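Local coordinates for protein uncharacterized esterase YxiM (Bacillus subtilis, PDB 2O14) that probably hydrolyses ester bonds as a GDSL-family enzyme, and pairs a manganese-bound galactose-binding-like beta-sandwich with an SGNH-type hydrolase domain, at residues Y16-G21 against F80-P85; G31-D36 against M52-A57; G87-K92 against L150-L155; A101-E106 against L132-T137; P126-Q131 against D157-N162. All blocks are in the same frame, centred on the assembly; numbering follows the deposited sequence.

Contact 1: residues Y16-G21 against F80-P85; sequences YQFDFG and FNVDLP. With MN (manganese (II) ion), chain B.
F18 and F20 from one strand close on F80 from the other, and these three rings make the dense half of the contact. CZ of F80 stands over the centre of the F18 ring, 3.8 Å from F18 CD2, in a T-shaped pair whose planes are 70° apart. In the second T the roles change: F20 turns its edge into a face of F80, with the planes at 88° and F20 CE1 3.5 Å from F80 CD1. F80 is thus edge to one partner and face to the other, and its CG, anti to the backbone N (chi1 163°), starts the ring on its way between them. V82 CG2 extends this packing to F18 CZ at 4.0 Å. With strand axes 10.6 Å apart and no hydrogen bond across, the contact consists of side chains meeting between two sheets, as expected inside the beta-sandwich of a galactose-binding-like domain.

The other end is less enclosed and partly open to solvent, though not everywhere less close. L84 CD2 sits over the middle of the Y16 ring, 3.5 Å from its centroid, a CH-pi contact, while Y16 OH and CD of the exposed P85 meet tip to tip at 3.6 Å. On the opposite face of its strand, D19 chelates manganese through both carboxylate oxygens, alongside S24, D65 and waters.

Strand 15-20 lies between strands 30-32 and 146-156, whereas strand 80-83 lies between 44-46 and 131-138; Y44 meets the F18 ring and F46 the F80 ring.

Contact 2: residues G31-D36 against M52-A57; sequences GVRASD and MRDVAA
M52, a selenomethionine, begins the contact by setting its CB 3.8 Å from A34 CB; the rest of its chain, bent at chi2 and chi3, leads away from the turn. R53 contributes mainly backbone, its N lying 3.6 Å from the same A34 methyl, since its CB points the other way.

D54 carries most of the polar work. Its CG lies anti to the carbonyl carbon (chi1 -68°), and from there the carboxylate reaches the turn. OD1 accepts the A34 amide on its syn side at 2.8 Å from A34 N, a fairly straight bond with 161° at the hydrogen. OD2 receives a water proton, the water oxygen 2.6 Å away, and that water takes a weak bond from S35 N, so both oxygens are tied to consecutive amides, one directly and one through solvent. R33 passes beside this group: its CG is 3.2 Å from D54 OD2. The guanidinium stands almost perpendicular to the carboxylate, at 86°, and R33 NH1 remains 4.6 Å from D54 OD2, which makes no salt bridge. Beyond D54 the strand leaves the turn through V55.

What D54 grips is a type I turn, R33 to D36, closed by D36 N to R33 O. The D36 carboxylate reinforces it, OD2 taking the R33 amide at 2.7 Å from R33 N, from above the carboxylate plane.

In the galactose-binding-like domain the turn follows strand 30-32, parallel to 15-20. Strand 52-56 pairs antiparallel with 65-69, whose V67 touches M52 and D54, while F46 of strand 44-46 packs against M52.

Contact 3: residues G87-K92 against L150-L155; sequences GLYEVK and LKIKKL
Y89 and K154 face each other as a non-hydrogen-bonded pair in an antiparallel ladder of the beta-sandwich. K154 CG lies over one face of the Y89 ring, off toward the rim and 4.1 Å from the centroid, a CH-pi contact. On the same face of the sheet, I152 CG2 touches Y89 CD2 at 3.6 Å, and V91 CG1 meets L150 CD2 more loosely.

The backbone sets these positions. E90 and K153 exchange two bonds, the tighter with E90 N 2.6 Å from K153 O; K92 and K151 form the next such pair, and L155 N reaches L88 O at 2.8 Å. All five bonds have angles at hydrogen of at least 159°.

Farther out, the polar ends of the first pair are held by others: Y89 OH bonds to P85 O, and K154 NZ forms a salt bridge with D157. On the opposite face E90 OE1 and K153 NZ are 4.1 Å apart, too far for a salt bridge. K92 and K151 run side by side, their CD atoms 3.8 Å apart; K92 NZ makes a long, weak ion pair with E120, yet ends 4.2 Å from K151 NZ.

Contact 4: residues A101-E106 against L132-T137; sequences ASVAAE and LNLLVT
S102 and A104 form hydrogen-bonded pairs with T137 and L135 in an antiparallel ladder, the strand directions 159° apart, and both pairs are doubly bonded. The shortest of the four bonds has T137 N 2.7 Å from S102 O; the straightest, 178° at the hydrogen, joins A104 N to L135 O.

At the end of the ladder E106 changes the pattern. Its N still reaches N133 O at 3.1 Å, but the return bond is made by the side chain: N133 N donates to E106 OE1 at 2.9 Å, nearly along the C-O axis of that oxygen. The bend at chi2 (-50°) turns CD back toward N133, and OE1 takes the place of a main-chain carbonyl as partner of that amide. N133 ND2 bonds instead to N81 OD1 and Q131 OE1.

V103, A105, L134 and V136 share one face. V103 CG1 lies 4.0 Å from L134 CG, and A101 CB packs on V136 CG1 at 3.7 Å. On the other face the small A104 admits L135, whose CG takes the crowded position between N and carbonyl carbon; L135 CD2 comes 3.6 Å from A104 CB. S102 OG and T137 OG1, both buried, accept from N113 N and G73 N.

Within the five-stranded antiparallel sheet, strand 100-105 is flanked by 108-115 and strand 131-138 by 80-83, while L132, L134 and V136 pack against strand 146-156 of the facing sheet.

Contact 5: residues P126-Q131 against D157-N162; sequences PVTDGQ and DQPVTN
P126 and P159 direct their CB atoms toward each other's segment, and the contact is arranged around these two rings. They do not stack: P126 CB rests on the carbonyl of P159, 3.6 Å from P159 O, while P159 CB lies at the same distance, 3.6 Å, from V127 O. Each ring therefore packs against main-chain oxygen of the opposite segment.

Two threonine methyls complete the arrangement. T161 and P126 cross obliquely, with T161 CG2 set against the CD-CG part of the P126 ring, 3.6 Å from P126 CD. T161 OG1 occupies the site between the backbone N and the carbonyl carbon (chi1 63°), which places CG2 beside the N. T128 has the same rotamer, and its side chain stands at about a right angle to P159, its CG2 3.9 Å from P159 CB. No hydrogen bond spans the two segments, and they bury 189 Å² in all, so the evidence is for a small, mainly van der Waals contact at the surface.

P159 lies at a bend in the second segment: it is the centre of an inverse gamma turn (phi -78°, psi 60°) with a weak bond from V160 N to Q158 O, 2.7 Å long. V160 points its CB away from the strand.

P126 and V127 end strand 120-127, which pairs with 87-95; L88 of that strand packs on P126. The loop 157-162 leads from strand 146-156 of the sandwich to strand 164-169 of the parallel sheet of the hydrolase domain, and Y227 also touches P126.

In the fold
Contact 1 spans both sheets of the sandwich and touches the other four. Its centre lies about 10 Å from that of contact 3, where F18 N bonds to L150 O at 2.9 Å, and about 12 Å from that of contact 4, where F80 N bonds to L134 O at 2.8 Å. Contact 2 (centres about 13 Å apart) joins it through V32, whose N and O pair with D19 O and G21 N; the D54 side chain is about 9 Å from the manganese. Contact 5 adjoins contact 3 (centres about 10 Å apart) toward the hydrolase domain, its centre about 28 Å from contact 2's. None includes S171, D339 or H342, catalytic by similarity.

Contact 1: residues Y16-G21 against F80-P85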
# COMPACT_ATOMS: atom_id res chain seq x y z
N TYR A 16 16.82 -16.32 4.62
CA TYR A 16 17.63 -15.58 5.59
C TYR A 16 16.68 -15.05 6.66
O TYR A 16 15.69 -14.40 6.34
CB TYR A 16 18.33 -14.40 4.91
CG TYR A 16 19.18 -14.77 3.72
CD1 TYR A 16 18.61 -15.30 2.56
CD2 TYR A 16 20.56 -14.59 3.74
CE1 TYR A 16 19.40 -15.64 1.45
CE2 TYR A 16 21.36 -14.93 2.64
CZ TYR A 16 20.77 -15.45 1.51
OH TYR A 16 21.56 -15.80 0.43
N GLN A 17 16.97 -15.34 7.92
CA GLN A 17 16.10 -14.89 9.00
C GLN A 17 16.86 -14.09 10.05
O GLN A 17 17.86 -14.56 10.61
CB GLN A 17 15.40 -16.09 9.63
CG GLN A 17 14.50 -16.81 8.65
CD GLN A 17 13.79 -18.00 9.23
OE1 GLN A 17 13.02 -18.67 8.54
NE2 GLN A 17 14.04 -18.29 10.51
N PHE A 18 16.37 -12.89 10.32
CA PHE A 18 17.01 -11.99 11.27
C PHE A 18 16.08 -11.60 12.41
O PHE A 18 14.94 -11.20 12.19
CB PHE A 18 17.48 -10.73 10.53
CG PHE A 18 18.45 -11.01 9.42
CD1 PHE A 18 19.77 -11.35 9.70
CD2 PHE A 18 18.04 -10.96 8.09
CE1 PHE A 18 20.67 -11.64 8.67
CE2 PHE A 18 18.93 -11.26 7.05
CZ PHE A 18 20.25 -11.59 7.34
N ASP A 19 16.58 -11.75 13.63
CA ASP A 19 15.83 -11.40 14.83
C ASP A 19 16.51 -10.16 15.40
O ASP A 19 17.55 -10.25 16.04
CB ASP A 19 15.86 -12.55 15.85
CG ASP A 19 15.35 -12.14 17.23
OD1 ASP A 19 14.58 -11.17 17.31
OD2 ASP A 19 15.71 -12.79 18.23
N PHE A 20 15.92 -9.00 15.15
CA PHE A 20 16.48 -7.72 15.59
C PHE A 20 16.24 -7.41 17.07
O PHE A 20 15.16 -7.64 17.60
CB PHE A 20 15.90 -6.60 14.73
CG PHE A 20 16.30 -6.70 13.28
CD1 PHE A 20 17.52 -6.19 12.84
CD2 PHE A 20 15.46 -7.33 12.36
CE1 PHE A 20 17.91 -6.30 11.50
CE2 PHE A 20 15.84 -7.45 11.01
CZ PHE A 20 17.06 -6.93 10.59
N GLY A 21 17.27 -6.87 17.72
CA GLY A 21 17.17 -6.53 19.12
C GLY A 21 18.27 -7.18 19.93
O GLY A 21 18.99 -8.04 19.42
N PHE A 80 19.48 -1.31 7.02
CA PHE A 80 19.99 -2.61 7.42
C PHE A 80 20.34 -3.18 6.05
O PHE A 80 19.48 -3.21 5.17
CB PHE A 80 18.90 -3.47 8.05
CG PHE A 80 19.24 -4.93 8.13
CD1 PHE A 80 20.24 -5.38 8.99
CD2 PHE A 80 18.59 -5.85 7.32
CE1 PHE A 80 20.57 -6.73 9.05
CE2 PHE A 80 18.91 -7.21 7.36
CZ PHE A 80 19.91 -7.64 8.23
N ASN A 81 21.58 -3.61 5.86
CA ASN A 81 21.97 -4.17 4.57
C ASN A 81 22.19 -5.67 4.68
O ASN A 81 22.59 -6.17 5.73
CB ASN A 81 23.28 -3.55 4.08
CG ASN A 81 23.30 -2.05 4.17
OD1 ASN A 81 22.26 -1.40 4.09
ND2 ASN A 81 24.49 -1.48 4.33
N VAL A 82 21.92 -6.36 3.58
CA VAL A 82 22.12 -7.79 3.52
C VAL A 82 22.50 -8.16 2.09
O VAL A 82 21.75 -7.91 1.14
CB VAL A 82 20.86 -8.59 3.96
CG1 VAL A 82 19.63 -8.11 3.20
CG2 VAL A 82 21.08 -10.08 3.72
N ASP A 83 23.70 -8.72 1.93
CA ASP A 83 24.17 -9.12 0.61
C ASP A 83 23.38 -10.36 0.19
O ASP A 83 23.21 -11.29 0.98
CB ASP A 83 25.67 -9.43 0.66
CG ASP A 83 26.49 -8.23 1.06
OD1 ASP A 83 26.21 -7.13 0.55
OD2 ASP A 83 27.42 -8.38 1.87
N LEU A 84 22.91 -10.35 -1.05
CA LEU A 84 22.12 -11.47 -1.59
C LEU A 84 22.38 -11.69 -3.07
O LEU A 84 22.56 -10.74 -3.83
CB LEU A 84 20.63 -11.18 -1.43
CG LEU A 84 20.04 -10.84 -0.06
CD1 LEU A 84 18.61 -10.34 -0.23
CD2 LEU A 84 20.08 -12.06 0.84
N PRO A 85 22.42 -12.96 -3.50
CA PRO A 85 22.64 -13.21 -4.93
C PRO A 85 21.48 -12.52 -5.65
O PRO A 85 20.37 -12.48 -5.11
CB PRO A 85 22.56 -14.73 -5.04
CG PRO A 85 23.07 -15.19 -3.69
CD PRO A 85 22.40 -14.22 -2.74
MN MN B . 15.25 -11.00 19.62
O HOH W 1 17.24 -10.28 18.61
O HOH W 2 13.62 -12.03 20.59

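Contact 2: residues G31-D36 against M52-A57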
# COMPACT_ATOMS: atom_id res chain seq x y z
N GLY A 31 20.61 -13.28 15.28
CA GLY A 31 20.36 -12.11 16.10
C GLY A 31 21.13 -10.93 15.56
O GLY A 31 22.33 -11.03 15.32
N VAL A 32 20.45 -9.81 15.34
CA VAL A 32 21.10 -8.61 14.83
C VAL A 32 20.81 -7.46 15.79
O VAL A 32 19.65 -7.08 16.01
CB VAL A 32 20.62 -8.23 13.42
CG1 VAL A 32 21.43 -7.04 12.91
CG2 VAL A 32 20.76 -9.41 12.49
N ARG A 33 21.88 -6.93 16.35
CA ARG A 33 21.85 -5.86 17.33
C ARG A 33 22.09 -4.52 16.61
O ARG A 33 22.71 -4.49 15.55
CB ARG A 33 22.95 -6.17 18.34
CG ARG A 33 23.14 -5.25 19.51
CD ARG A 33 24.41 -5.70 20.23
NE ARG A 33 24.31 -7.09 20.67
CZ ARG A 33 23.94 -7.46 21.89
NH1 ARG A 33 23.64 -6.55 22.80
NH2 ARG A 33 23.86 -8.76 22.19
N ALA A 34 21.62 -3.42 17.20
CA ALA A 34 21.79 -2.10 16.59
C ALA A 34 23.25 -1.73 16.33
O ALA A 34 23.53 -0.98 15.39
CB ALA A 34 21.15 -1.03 17.46
N SER A 35 24.17 -2.24 17.15
CA SER A 35 25.58 -1.92 16.97
C SER A 35 26.27 -2.85 15.97
O SER A 35 27.47 -2.72 15.74
CB SER A 35 26.33 -1.98 18.31
OG SER A 35 26.42 -3.31 18.80
N ASP A 36 25.53 -3.78 15.38
CA ASP A 36 26.14 -4.68 14.40
C ASP A 36 26.29 -3.92 13.09
O ASP A 36 25.36 -3.85 12.28
CB ASP A 36 25.28 -5.93 14.18
CG ASP A 36 25.34 -6.90 15.35
OD1 ASP A 36 26.39 -6.99 16.02
OD2 ASP A 36 24.34 -7.60 15.60
N MSE A 52 21.00 3.86 15.01
CA MSE A 52 20.18 2.70 15.32
C MSE A 52 20.21 2.52 16.83
O MSE A 52 21.21 2.85 17.48
CB MSE A 52 20.74 1.44 14.65
CG MSE A 52 20.82 1.48 13.14
SE MSE A 52 19.11 1.66 12.21
CE MSE A 52 18.13 0.28 13.15
N ARG A 53 19.13 1.99 17.39
CA ARG A 53 19.05 1.78 18.84
C ARG A 53 18.28 0.51 19.18
O ARG A 53 17.27 0.21 18.54
CB ARG A 53 18.38 2.99 19.49
CG ARG A 53 18.11 2.85 20.98
CD ARG A 53 17.48 4.12 21.52
NE ARG A 53 18.36 5.27 21.33
CZ ARG A 53 17.96 6.54 21.33
NH1 ARG A 53 18.84 7.52 21.16
NH2 ARG A 53 16.67 6.83 21.51
N ASP A 54 18.75 -0.24 20.16
CA ASP A 54 18.07 -1.46 20.58
C ASP A 54 16.91 -1.08 21.49
O ASP A 54 17.09 -0.28 22.41
CB ASP A 54 19.01 -2.39 21.35
CG ASP A 54 20.10 -2.97 20.49
OD1 ASP A 54 19.78 -3.40 19.36
OD2 ASP A 54 21.27 -3.01 20.94
N VAL A 55 15.73 -1.64 21.25
CA VAL A 55 14.59 -1.32 22.09
C VAL A 55 13.74 -2.55 22.35
O VAL A 55 13.73 -3.50 21.56
CB VAL A 55 13.68 -0.22 21.46
CG1 VAL A 55 14.48 1.08 21.29
CG2 VAL A 55 13.14 -0.69 20.13
N ALA A 56 13.02 -2.53 23.46
CA ALA A 56 12.15 -3.62 23.82
C ALA A 56 10.90 -3.55 22.96
O ALA A 56 10.58 -2.51 22.40
CB ALA A 56 11.77 -3.52 25.30
N ALA A 57 10.21 -4.69 22.82
CA ALA A 57 8.97 -4.76 22.06
C ALA A 57 7.97 -5.57 22.89
O ALA A 57 8.36 -6.39 23.72
CB ALA A 57 9.21 -5.42 20.71
O HOH W 3 23.60 -2.33 20.03

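Contact 3: residues G87-K92 against L150-L155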
# COMPACT_ATOMS: atom_id res chain seq x y z
N GLY A 87 18.29 -11.65 -7.93
CA GLY A 87 17.08 -12.41 -8.19
C GLY A 87 15.87 -11.71 -7.58
O GLY A 87 15.98 -10.57 -7.15
N LEU A 88 14.73 -12.39 -7.56
CA LEU A 88 13.52 -11.83 -6.97
C LEU A 88 13.37 -12.43 -5.58
O LEU A 88 13.47 -13.65 -5.41
CB LEU A 88 12.29 -12.19 -7.82
CG LEU A 88 10.99 -11.56 -7.32
CD1 LEU A 88 11.01 -10.06 -7.62
CD2 LEU A 88 9.79 -12.22 -8.01
N TYR A 89 13.13 -11.58 -4.58
CA TYR A 89 12.99 -12.05 -3.21
C TYR A 89 11.66 -11.72 -2.55
O TYR A 89 10.99 -10.76 -2.91
CB TYR A 89 14.11 -11.48 -2.33
CG TYR A 89 15.47 -12.09 -2.57
CD1 TYR A 89 16.25 -11.69 -3.65
CD2 TYR A 89 15.96 -13.09 -1.74
CE1 TYR A 89 17.50 -12.27 -3.88
CE2 TYR A 89 17.20 -13.68 -1.96
CZ TYR A 89 17.96 -13.27 -3.03
OH TYR A 89 19.20 -13.84 -3.26
N GLU A 90 11.28 -12.55 -1.58
CA GLU A 90 10.07 -12.33 -0.82
C GLU A 90 10.56 -11.84 0.52
O GLU A 90 11.42 -12.48 1.13
CB GLU A 90 9.29 -13.63 -0.63
CG GLU A 90 8.06 -13.47 0.25
CD GLU A 90 7.35 -14.78 0.54
OE1 GLU A 90 7.84 -15.56 1.39
OE2 GLU A 90 6.31 -15.04 -0.10
N VAL A 91 10.04 -10.71 0.98
CA VAL A 91 10.45 -10.17 2.26
C VAL A 91 9.27 -10.07 3.23
O VAL A 91 8.30 -9.35 2.97
CB VAL A 91 11.07 -8.77 2.11
CG1 VAL A 91 11.51 -8.24 3.47
CG2 VAL A 91 12.25 -8.83 1.16
N LYS A 92 9.35 -10.81 4.33
CA LYS A 92 8.30 -10.75 5.33
C LYS A 92 8.83 -9.82 6.41
O LYS A 92 9.91 -10.04 6.95
CB LYS A 92 8.04 -12.14 5.92
CG LYS A 92 7.00 -12.12 7.03
CD LYS A 92 7.08 -13.39 7.87
CE LYS A 92 6.16 -13.31 9.08
NZ LYS A 92 6.30 -14.52 9.94
N LEU A 150 12.98 -10.08 10.23
CA LEU A 150 12.90 -10.13 8.78
C LEU A 150 13.08 -11.56 8.32
O LEU A 150 13.89 -12.30 8.88
CB LEU A 150 13.99 -9.29 8.12
CG LEU A 150 13.89 -7.77 8.07
CD1 LEU A 150 15.08 -7.23 7.26
CD2 LEU A 150 12.58 -7.35 7.43
N LYS A 151 12.29 -11.96 7.33
CA LYS A 151 12.39 -13.28 6.73
C LYS A 151 12.53 -12.98 5.24
O LYS A 151 11.61 -12.43 4.62
CB LYS A 151 11.14 -14.12 6.98
CG LYS A 151 11.12 -14.83 8.32
CD LYS A 151 9.97 -15.83 8.37
CE LYS A 151 10.03 -16.68 9.62
NZ LYS A 151 8.96 -17.73 9.61
N ILE A 152 13.68 -13.32 4.68
CA ILE A 152 13.95 -13.07 3.27
C ILE A 152 14.11 -14.40 2.53
O ILE A 152 15.00 -15.19 2.83
CB ILE A 152 15.22 -12.22 3.14
CG1 ILE A 152 15.02 -10.91 3.93
CG2 ILE A 152 15.53 -11.93 1.68
CD1 ILE A 152 16.29 -10.13 4.16
N LYS A 153 13.23 -14.64 1.56
CA LYS A 153 13.27 -15.88 0.79
C LYS A 153 13.37 -15.61 -0.71
O LYS A 153 12.65 -14.78 -1.25
CB LYS A 153 12.00 -16.69 1.09
CG LYS A 153 12.08 -18.13 0.63
CD LYS A 153 10.80 -18.90 0.90
CE LYS A 153 9.68 -18.46 -0.04
NZ LYS A 153 8.50 -19.37 0.07
N LYS A 154 14.27 -16.33 -1.37
CA LYS A 154 14.46 -16.16 -2.80
C LYS A 154 13.36 -16.87 -3.58
O LYS A 154 13.09 -18.05 -3.36
CB LYS A 154 15.83 -16.70 -3.22
CG LYS A 154 16.22 -16.34 -4.65
CD LYS A 154 17.68 -16.68 -4.95
CE LYS A 154 18.03 -16.21 -6.36
NZ LYS A 154 19.46 -16.44 -6.73
N LEU A 155 12.72 -16.15 -4.50
CA LEU A 155 11.64 -16.71 -5.31
C LEU A 155 12.07 -17.13 -6.71
O LEU A 155 11.54 -18.08 -7.27
CB LEU A 155 10.50 -15.68 -5.43
CG LEU A 155 9.81 -15.25 -4.14
CD1 LEU A 155 8.88 -14.08 -4.42
CD2 LEU A 155 9.03 -16.43 -3.56
O HOH W 4 9.82 -14.64 3.27

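Contact 4: residues A101-E106 against L132-T137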
# COMPACT_ATOMS: atom_id res chain seq x y z
N ALA A 101 3.83 3.10 10.67
CA ALA A 101 5.10 3.21 9.96
C ALA A 101 5.06 2.53 8.60
O ALA A 101 4.21 1.68 8.34
CB ALA A 101 6.21 2.60 10.81
N SER A 102 5.99 2.92 7.73
CA SER A 102 6.10 2.33 6.40
C SER A 102 7.47 1.68 6.27
O SER A 102 8.37 1.94 7.06
CB SER A 102 5.95 3.41 5.32
OG SER A 102 4.61 3.90 5.27
N VAL A 103 7.61 0.81 5.28
CA VAL A 103 8.88 0.14 5.04
C VAL A 103 9.44 0.66 3.73
O VAL A 103 8.70 0.83 2.76
CB VAL A 103 8.70 -1.39 4.95
CG1 VAL A 103 9.99 -2.04 4.48
CG2 VAL A 103 8.32 -1.95 6.31
N ALA A 104 10.74 0.92 3.71
CA ALA A 104 11.42 1.41 2.51
C ALA A 104 12.58 0.47 2.17
O ALA A 104 13.22 -0.09 3.05
CB ALA A 104 11.94 2.83 2.73
N ALA A 105 12.85 0.30 0.88
CA ALA A 105 13.94 -0.55 0.46
C ALA A 105 14.34 -0.12 -0.94
O ALA A 105 13.49 0.19 -1.76
CB ALA A 105 13.50 -2.01 0.45
N GLU A 106 15.65 -0.07 -1.19
CA GLU A 106 16.16 0.35 -2.48
C GLU A 106 15.76 1.79 -2.83
O GLU A 106 15.51 2.11 -3.99
CB GLU A 106 15.68 -0.60 -3.58
CG GLU A 106 16.07 -2.06 -3.33
CD GLU A 106 17.55 -2.22 -3.01
OE1 GLU A 106 17.88 -2.41 -1.81
OE2 GLU A 106 18.38 -2.15 -3.94
N LEU A 132 20.49 -5.85 -0.45
CA LEU A 132 19.19 -5.27 -0.08
C LEU A 132 19.41 -4.26 1.05
O LEU A 132 20.09 -4.55 2.03
CB LEU A 132 18.25 -6.38 0.41
CG LEU A 132 16.90 -5.94 1.00
CD1 LEU A 132 16.03 -5.32 -0.09
CD2 LEU A 132 16.21 -7.14 1.61
N ASN A 133 18.84 -3.06 0.90
CA ASN A 133 18.98 -2.01 1.91
C ASN A 133 17.59 -1.57 2.32
O ASN A 133 16.86 -0.94 1.54
CB ASN A 133 19.79 -0.84 1.35
CG ASN A 133 21.02 -1.31 0.57
OD1 ASN A 133 20.92 -1.66 -0.60
ND2 ASN A 133 22.17 -1.34 1.23
N LEU A 134 17.23 -1.90 3.55
CA LEU A 134 15.90 -1.63 4.08
C LEU A 134 15.88 -0.85 5.39
O LEU A 134 16.83 -0.87 6.16
CB LEU A 134 15.18 -2.98 4.24
CG LEU A 134 13.79 -3.11 4.88
CD1 LEU A 134 13.21 -4.48 4.53
CD2 LEU A 134 13.89 -2.94 6.39
N LEU A 135 14.78 -0.13 5.62
CA LEU A 135 14.60 0.61 6.86
C LEU A 135 13.11 0.77 7.10
O LEU A 135 12.30 0.58 6.18
CB LEU A 135 15.25 2.00 6.81
CG LEU A 135 14.60 3.14 6.00
CD1 LEU A 135 14.97 4.47 6.63
CD2 LEU A 135 15.04 3.09 4.54
N VAL A 136 12.74 1.08 8.33
CA VAL A 136 11.35 1.32 8.69
C VAL A 136 11.36 2.83 8.72
O VAL A 136 12.29 3.43 9.27
CB VAL A 136 11.02 0.73 10.07
CG1 VAL A 136 9.56 1.02 10.43
CG2 VAL A 136 11.26 -0.77 10.04
N THR A 137 10.35 3.46 8.15
CA THR A 137 10.36 4.91 8.08
C THR A 137 9.03 5.61 8.31
O THR A 137 7.98 5.00 8.50
CB THR A 137 10.92 5.36 6.72
OG1 THR A 137 11.12 6.78 6.71
CG2 THR A 137 9.95 4.98 5.61

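Contact 5: residues P126-Q131 against D157-N162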
# COMPACT_ATOMS: atom_id res chain seq x y z
N PRO A 126 12.92 -7.11 -6.43
CA PRO A 126 14.06 -7.66 -7.17
C PRO A 126 15.36 -7.09 -6.62
O PRO A 126 15.44 -5.91 -6.26
CB PRO A 126 13.78 -7.21 -8.60
CG PRO A 126 13.05 -5.91 -8.43
CD PRO A 126 12.11 -6.22 -7.28
N VAL A 127 16.38 -7.93 -6.52
CA VAL A 127 17.69 -7.51 -6.05
C VAL A 127 18.59 -7.57 -7.29
O VAL A 127 18.78 -8.64 -7.87
CB VAL A 127 18.22 -8.45 -4.96
CG1 VAL A 127 19.62 -8.03 -4.54
CG2 VAL A 127 17.28 -8.42 -3.76
N THR A 128 19.13 -6.43 -7.69
CA THR A 128 19.96 -6.36 -8.89
C THR A 128 21.40 -5.93 -8.67
O THR A 128 22.25 -6.18 -9.53
CB THR A 128 19.32 -5.41 -9.92
OG1 THR A 128 19.07 -4.15 -9.30
CG2 THR A 128 18.01 -5.99 -10.44
N ASP A 129 21.69 -5.27 -7.55
CA ASP A 129 23.06 -4.84 -7.28
C ASP A 129 23.73 -5.73 -6.23
O ASP A 129 24.77 -5.39 -5.68
CB ASP A 129 23.10 -3.37 -6.84
CG ASP A 129 22.27 -3.10 -5.60
OD1 ASP A 129 22.15 -4.02 -4.75
OD2 ASP A 129 21.74 -1.98 -5.46
N GLY A 130 23.11 -6.88 -5.98
CA GLY A 130 23.64 -7.84 -5.02
C GLY A 130 23.51 -7.51 -3.55
O GLY A 130 24.16 -8.14 -2.72
N GLN A 131 22.66 -6.55 -3.21
CA GLN A 131 22.48 -6.16 -1.81
C GLN A 131 21.13 -5.48 -1.56
O GLN A 131 20.69 -4.65 -2.35
CB GLN A 131 23.61 -5.23 -1.38
CG GLN A 131 23.62 -4.89 0.10
CD GLN A 131 24.73 -3.92 0.47
OE1 GLN A 131 24.65 -2.73 0.17
NE2 GLN A 131 25.78 -4.43 1.10
N ASP A 157 15.61 -16.80 -9.81
CA ASP A 157 16.95 -16.35 -10.16
C ASP A 157 16.85 -15.17 -11.11
O ASP A 157 17.85 -14.49 -11.38
CB ASP A 157 17.77 -17.46 -10.83
CG ASP A 157 18.09 -18.61 -9.88
OD1 ASP A 157 18.36 -18.34 -8.69
OD2 ASP A 157 18.09 -19.77 -10.34
N GLN A 158 15.65 -14.95 -11.63
CA GLN A 158 15.41 -13.84 -12.55
C GLN A 158 15.07 -12.63 -11.70
O GLN A 158 14.03 -12.60 -11.03
CB GLN A 158 14.23 -14.15 -13.47
CG GLN A 158 14.45 -15.30 -14.42
CD GLN A 158 15.61 -15.07 -15.36
OE1 GLN A 158 15.82 -13.96 -15.85
NE2 GLN A 158 16.38 -16.12 -15.62
N PRO A 159 15.93 -11.60 -11.72
CA PRO A 159 15.64 -10.41 -10.92
C PRO A 159 14.60 -9.51 -11.58
O PRO A 159 14.87 -8.35 -11.89
CB PRO A 159 17.01 -9.74 -10.81
CG PRO A 159 17.61 -10.03 -12.15
CD PRO A 159 17.24 -11.49 -12.39
N VAL A 160 13.41 -10.06 -11.79
CA VAL A 160 12.32 -9.30 -12.39
C VAL A 160 11.04 -9.57 -11.61
O VAL A 160 10.76 -10.71 -11.22
CB VAL A 160 12.10 -9.70 -13.88
CG1 VAL A 160 13.40 -9.52 -14.65
CG2 VAL A 160 11.61 -11.13 -13.98
N THR A 161 10.27 -8.51 -11.38
CA THR A 161 9.03 -8.60 -10.63
C THR A 161 7.98 -9.44 -11.33
O THR A 161 8.00 -9.58 -12.56
CB THR A 161 8.42 -7.21 -10.42
OG1 THR A 161 8.09 -6.65 -11.70
CG2 THR A 161 9.40 -6.28 -9.71
N ASN A 162 7.05 -10.00 -10.55
CA ASN A 162 5.96 -10.78 -11.11
C ASN A 162 4.88 -9.79 -11.53
O ASN A 162 4.93 -8.61 -11.16
CB ASN A 162 5.38 -11.74 -10.07
CG ASN A 162 6.27 -12.94 -9.82
OD1 ASN A 162 6.70 -13.61 -10.76
ND2 ASN A 162 6.54 -13.23 -8.55